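Local coordinates for protein CurF (Lyngbya majuscula, PDB 2Q35) that probably catalyses a decarboxylation step in polyketide chain beta-branching, through its crotonase-family ECH2 domain, at residues H37-V42 against G84-C89; L80-L85 against L106-Y111. The protein carries 1 engineered substitution. All coordinates share one frame; numbering follows the deposited sequence.

Both contacts use helix 83-87 and have Gly84 and Leu85 in common, and their centres lie 11 Å apart. Along the chain helix 29-44 comes first, then helix 83-87, then helix 104-110. Interaction 1 joins the first two near the parallel strands of the six-stranded sheet, while interaction 2, nearer the middle of the chain, joins the start of helix 83-87 to the C-terminal part of helix 104-110 and Tyr111. Helix 83-87 thus packs against both other helices of the crotonase core, with Ile86 touching Phe39 of the one contact and Leu108 and Tyr111 of the other.

Interaction 1: residues H37-V42 against G84-C89; sequences HCFSVV and GLILDC
Phe39 is the one residue of 37-42 that reaches Leu85, Ile86 and Cys89, and its side chain can be followed outward from helix 29-44. Its CB faces the other segment and meets CD1 of Leu85 loosely, at 4.4 Å. Beyond it the ring divides its contacts between two sides. On one, CD1 and CE1 lie against Cys89, with CE1 3.9 Å from SG and CB of the cysteine nearly as close. On the other, CE2 rests 3.8 Å from CD1 of Ile86, and CZ, at the far end, touches the same methyl. The carbonyl oxygen of Leu85 lies over one face of the ring.

The sulfur approaches the ring at its edge: Cys89 SG is 5.1 Å from the centroid of the Phe39 ring and 78° off the normal, close to the ring plane. It comes there because SG stands opposite the cysteine's own backbone N (chi1 179°). Although the CB of Ile86 points away from helix 29-44, its CG1 branch turns back and brings CD1 to the phenyl group.

Helix 29-44 is the crossover helix of a beta-alpha-beta unit linking the adjacent parallel strands 13-18 and 50-54, and Phe39 projects from it. Phe39 also packs on Ile16 and Val51, and Ile86 on Leu53, so both helices rest their apolar residues on strand 50-54. With an alanine in place of Phe39, the Ile86 methyl and the Cys89 sulfur would probably lose their shared partner and a gap would open between the helices. No hydrogen bond or charge pair crosses between the segments; buried hydrocarbon surface and one sulfur-aromatic contact join them, so the two segments probably hold together through close packing, with little directional bonding between them.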
# COMPACT_ATOMS: atom_id res chain seq x y z
N HIS A 37 -5.36 -23.57 -24.26
CA HIS A 37 -6.62 -24.04 -24.81
C HIS A 37 -7.82 -23.56 -24.03
O HIS A 37 -8.78 -23.03 -24.59
CB HIS A 37 -6.65 -25.56 -24.91
CG HIS A 37 -7.95 -26.08 -25.42
ND1 HIS A 37 -8.37 -25.91 -26.73
CD2 HIS A 37 -8.97 -26.70 -24.78
CE1 HIS A 37 -9.57 -26.45 -26.87
NE2 HIS A 37 -9.96 -26.93 -25.71
N CYS A 38 -7.80 -23.74 -22.72
CA CYS A 38 -8.99 -23.35 -21.97
C CYS A 38 -9.25 -21.85 -22.00
O CYS A 38 -10.39 -21.43 -22.10
CB CYS A 38 -8.93 -23.85 -20.54
SG CYS A 38 -9.12 -25.66 -20.43
N PHE A 39 -8.18 -21.04 -21.97
CA PHE A 39 -8.36 -19.58 -22.09
C PHE A 39 -8.83 -19.15 -23.48
O PHE A 39 -9.58 -18.18 -23.59
CB PHE A 39 -7.13 -18.81 -21.62
CG PHE A 39 -7.10 -18.62 -20.12
CD1 PHE A 39 -7.89 -17.64 -19.51
CD2 PHE A 39 -6.26 -19.39 -19.31
CE1 PHE A 39 -7.87 -17.44 -18.10
CE2 PHE A 39 -6.24 -19.21 -17.90
CZ PHE A 39 -7.04 -18.24 -17.30
N SER A 40 -8.46 -19.92 -24.52
CA SER A 40 -9.01 -19.73 -25.88
C SER A 40 -10.51 -19.99 -25.89
O SER A 40 -11.30 -19.22 -26.40
CB SER A 40 -8.34 -20.67 -26.89
OG SER A 40 -8.92 -20.52 -28.18
N VAL A 41 -10.92 -21.10 -25.29
CA VAL A 41 -12.35 -21.41 -25.18
C VAL A 41 -13.10 -20.28 -24.47
O VAL A 41 -14.17 -19.85 -24.92
CB VAL A 41 -12.55 -22.78 -24.50
CG1 VAL A 41 -14.03 -23.03 -24.19
CG2 VAL A 41 -12.03 -23.86 -25.42
N VAL A 42 -12.54 -19.79 -23.36
CA VAL A 42 -13.14 -18.66 -22.64
C VAL A 42 -13.28 -17.45 -23.56
O VAL A 42 -14.35 -16.84 -23.63
CB VAL A 42 -12.31 -18.32 -21.41
CG1 VAL A 42 -12.75 -16.98 -20.80
CG2 VAL A 42 -12.49 -19.44 -20.38
N GLY A 84 1.61 -13.68 -20.24
CA GLY A 84 0.76 -13.21 -21.36
C GLY A 84 -0.53 -13.99 -21.46
O GLY A 84 -1.57 -13.41 -21.78
N LEU A 85 -0.46 -15.28 -21.15
CA LEU A 85 -1.63 -16.15 -21.13
C LEU A 85 -2.72 -15.62 -20.20
O LEU A 85 -3.90 -15.56 -20.56
CB LEU A 85 -1.21 -17.53 -20.63
CG LEU A 85 -2.01 -18.78 -20.95
CD1 LEU A 85 -2.78 -18.62 -22.25
CD2 LEU A 85 -1.01 -19.93 -21.04
N ILE A 86 -2.32 -15.26 -18.99
CA ILE A 86 -3.27 -14.78 -17.98
C ILE A 86 -3.68 -13.33 -18.24
O ILE A 86 -4.87 -12.99 -18.18
CB ILE A 86 -2.66 -14.86 -16.56
CG1 ILE A 86 -2.27 -16.30 -16.20
CG2 ILE A 86 -3.61 -14.25 -15.51
CD1 ILE A 86 -3.46 -17.30 -16.15
N LEU A 87 -2.70 -12.48 -18.54
CA LEU A 87 -2.94 -11.05 -18.68
C LEU A 87 -3.75 -10.69 -19.93
O LEU A 87 -4.40 -9.64 -19.98
CB LEU A 87 -1.63 -10.27 -18.67
CG LEU A 87 -0.86 -10.35 -17.36
CD1 LEU A 87 0.50 -9.65 -17.55
CD2 LEU A 87 -1.65 -9.77 -16.16
N ASP A 88 -3.72 -11.57 -20.92
CA ASP A 88 -4.52 -11.37 -22.14
C ASP A 88 -6.02 -11.63 -21.94
O ASP A 88 -6.83 -11.16 -22.74
CB ASP A 88 -3.99 -12.19 -23.30
CG ASP A 88 -2.78 -11.53 -23.99
OD1 ASP A 88 -2.40 -10.39 -23.61
OD2 ASP A 88 -2.24 -12.16 -24.92
N CYS A 89 -6.39 -12.36 -20.89
CA CYS A 89 -7.81 -12.67 -20.66
C CYS A 89 -8.54 -11.37 -20.30
O CYS A 89 -8.11 -10.65 -19.39
CB CYS A 89 -7.90 -13.66 -19.50
SG CYS A 89 -9.64 -14.09 -19.11

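Interaction 2: residues L80-L85 against L106-Y111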
# COMPACT_ATOMS: atom_id res chain seq x y z
N LEU A 80 10.45 -19.92 -18.81
CA LEU A 80 9.01 -20.00 -19.11
C LEU A 80 8.33 -18.71 -18.66
O LEU A 80 8.60 -18.20 -17.57
CB LEU A 80 8.39 -21.18 -18.33
CG LEU A 80 8.84 -22.61 -18.64
CD1 LEU A 80 9.06 -23.41 -17.35
CD2 LEU A 80 7.84 -23.32 -19.55
N ASP A 81 7.41 -18.20 -19.47
CA ASP A 81 6.67 -16.99 -19.10
C ASP A 81 5.20 -17.16 -19.47
O ASP A 81 4.83 -16.98 -20.62
CB ASP A 81 7.26 -15.78 -19.83
CG ASP A 81 6.57 -14.46 -19.49
OD1 ASP A 81 5.63 -14.43 -18.65
OD2 ASP A 81 6.97 -13.43 -20.07
N LEU A 82 4.37 -17.48 -18.48
CA LEU A 82 2.92 -17.67 -18.68
C LEU A 82 2.11 -16.41 -18.42
O LEU A 82 0.86 -16.45 -18.42
CB LEU A 82 2.41 -18.80 -17.76
CG LEU A 82 2.66 -20.25 -18.21
CD1 LEU A 82 4.14 -20.59 -18.36
CD2 LEU A 82 1.97 -21.21 -17.20
N SER A 83 2.79 -15.28 -18.21
CA SER A 83 2.09 -14.06 -17.88
C SER A 83 1.14 -13.63 -18.99
O SER A 83 -0.00 -13.27 -18.71
CB SER A 83 3.04 -12.93 -17.50
OG SER A 83 3.83 -12.53 -18.61
N GLY A 84 1.61 -13.68 -20.24
CA GLY A 84 0.76 -13.21 -21.36
C GLY A 84 -0.53 -13.99 -21.46
O GLY A 84 -1.57 -13.41 -21.78
N LEU A 85 -0.46 -15.28 -21.15
CA LEU A 85 -1.63 -16.15 -21.13
C LEU A 85 -2.72 -15.62 -20.20
O LEU A 85 -3.90 -15.56 -20.56
CB LEU A 85 -1.21 -17.53 -20.63
CG LEU A 85 -2.01 -18.78 -20.95
CD1 LEU A 85 -2.78 -18.62 -22.25
CD2 LEU A 85 -1.01 -19.93 -21.04
N LEU A 106 3.27 -19.29 -7.78
CA LEU A 106 2.68 -18.24 -6.95
C LEU A 106 2.39 -17.04 -7.85
O LEU A 106 1.33 -16.43 -7.74
CB LEU A 106 3.61 -17.84 -5.78
CG LEU A 106 3.17 -16.64 -4.94
CD1 LEU A 106 1.81 -16.92 -4.30
CD2 LEU A 106 4.24 -16.26 -3.87
N LEU A 107 3.32 -16.69 -8.73
CA LEU A 107 3.08 -15.55 -9.64
C LEU A 107 1.88 -15.77 -10.53
O LEU A 107 1.11 -14.85 -10.76
CB LEU A 107 4.32 -15.21 -10.47
CG LEU A 107 5.30 -14.27 -9.74
CD1 LEU A 107 4.67 -12.87 -9.60
CD2 LEU A 107 5.77 -14.79 -8.38
N LEU A 108 1.70 -17.01 -11.01
CA LEU A 108 0.56 -17.36 -11.84
C LEU A 108 -0.74 -16.95 -11.17
O LEU A 108 -1.62 -16.35 -11.79
CB LEU A 108 0.52 -18.87 -12.08
CG LEU A 108 -0.58 -19.32 -13.05
CD1 LEU A 108 -0.24 -18.89 -14.49
CD2 LEU A 108 -0.78 -20.82 -13.00
N GLY A 109 -0.88 -17.29 -9.88
CA GLY A 109 -2.07 -16.83 -9.19
C GLY A 109 -2.12 -15.33 -9.00
O GLY A 109 -3.20 -14.73 -9.10
N LEU A 110 -0.99 -14.72 -8.68
CA LEU A 110 -0.98 -13.30 -8.37
C LEU A 110 -1.20 -12.40 -9.60
O LEU A 110 -1.46 -11.20 -9.44
CB LEU A 110 0.31 -12.89 -7.63
CG LEU A 110 0.47 -13.44 -6.22
CD1 LEU A 110 1.84 -13.04 -5.68
CD2 LEU A 110 -0.61 -12.89 -5.32
N TYR A 111 -1.13 -13.00 -10.79
CA TYR A 111 -1.41 -12.26 -12.04
C TYR A 111 -2.93 -12.05 -12.13
O TYR A 111 -3.40 -11.18 -12.86
CB TYR A 111 -0.95 -13.01 -13.30
CG TYR A 111 0.55 -13.13 -13.50
CD1 TYR A 111 1.43 -12.10 -13.14
CD2 TYR A 111 1.08 -14.29 -14.07
CE1 TYR A 111 2.84 -12.25 -13.34
CE2 TYR A 111 2.45 -14.45 -14.28
CZ TYR A 111 3.32 -13.43 -13.92
OH TYR A 111 4.68 -13.60 -14.12
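The Tyr111 ring and Ser83 are brought together by two first torsions: chi1 of -70° sets CG of Tyr111 opposite its carbonyl carbon, directing the ring at the serine, and chi1 of 67° tucks OG of Ser83 between its own backbone N and carbonyl carbon, where it can turn to Asp81 while CB is left against the ring. Ser83 CB lies 4.0 Å from the centroid of the Tyr111 ring, 28° off the normal, a CH-pi contact over the face. Its closest approach is to the CE2-CZ side, with CB 3.6 Å from Tyr111 CE2, and the serine CA sits over the same face, nearer CE2 and CD2. The opposite face carries the carbonyl oxygen of Leu107, displaced toward the rim.

The serine's rotation is fixed by Asp81. OG of Ser83 donates to OD1 of Asp81 at 2.6 Å, on the syn side of the carboxylate, while Ser83 N reaches the same OD1 at 3.0 Å from the anti side, well tilted from the carboxylate plane. The second bond closes an Asx turn that leads the chain into helix 83-87, with Leu82 at the N-cap position. In crotonases the helix corresponding to 104-110 usually offers a backbone N-H to the oxyanion hole from its N-terminal end; the contact described here involves its C-terminal part.

Beside the ring, CD2 of Leu82 meets CD1 of Leu108 at 4.2 Å, a methyl-to-methyl touch between side chains that slant across one another. Leu82 continues onto Val32 and Leu35 of helix 29-44, extending the apolar packing past the contact. The Tyr111 hydroxyl is hydrogen-bonded to the carbonyl oxygen of Gly136, which ties down the far end of the ring whose face Ser83 covers.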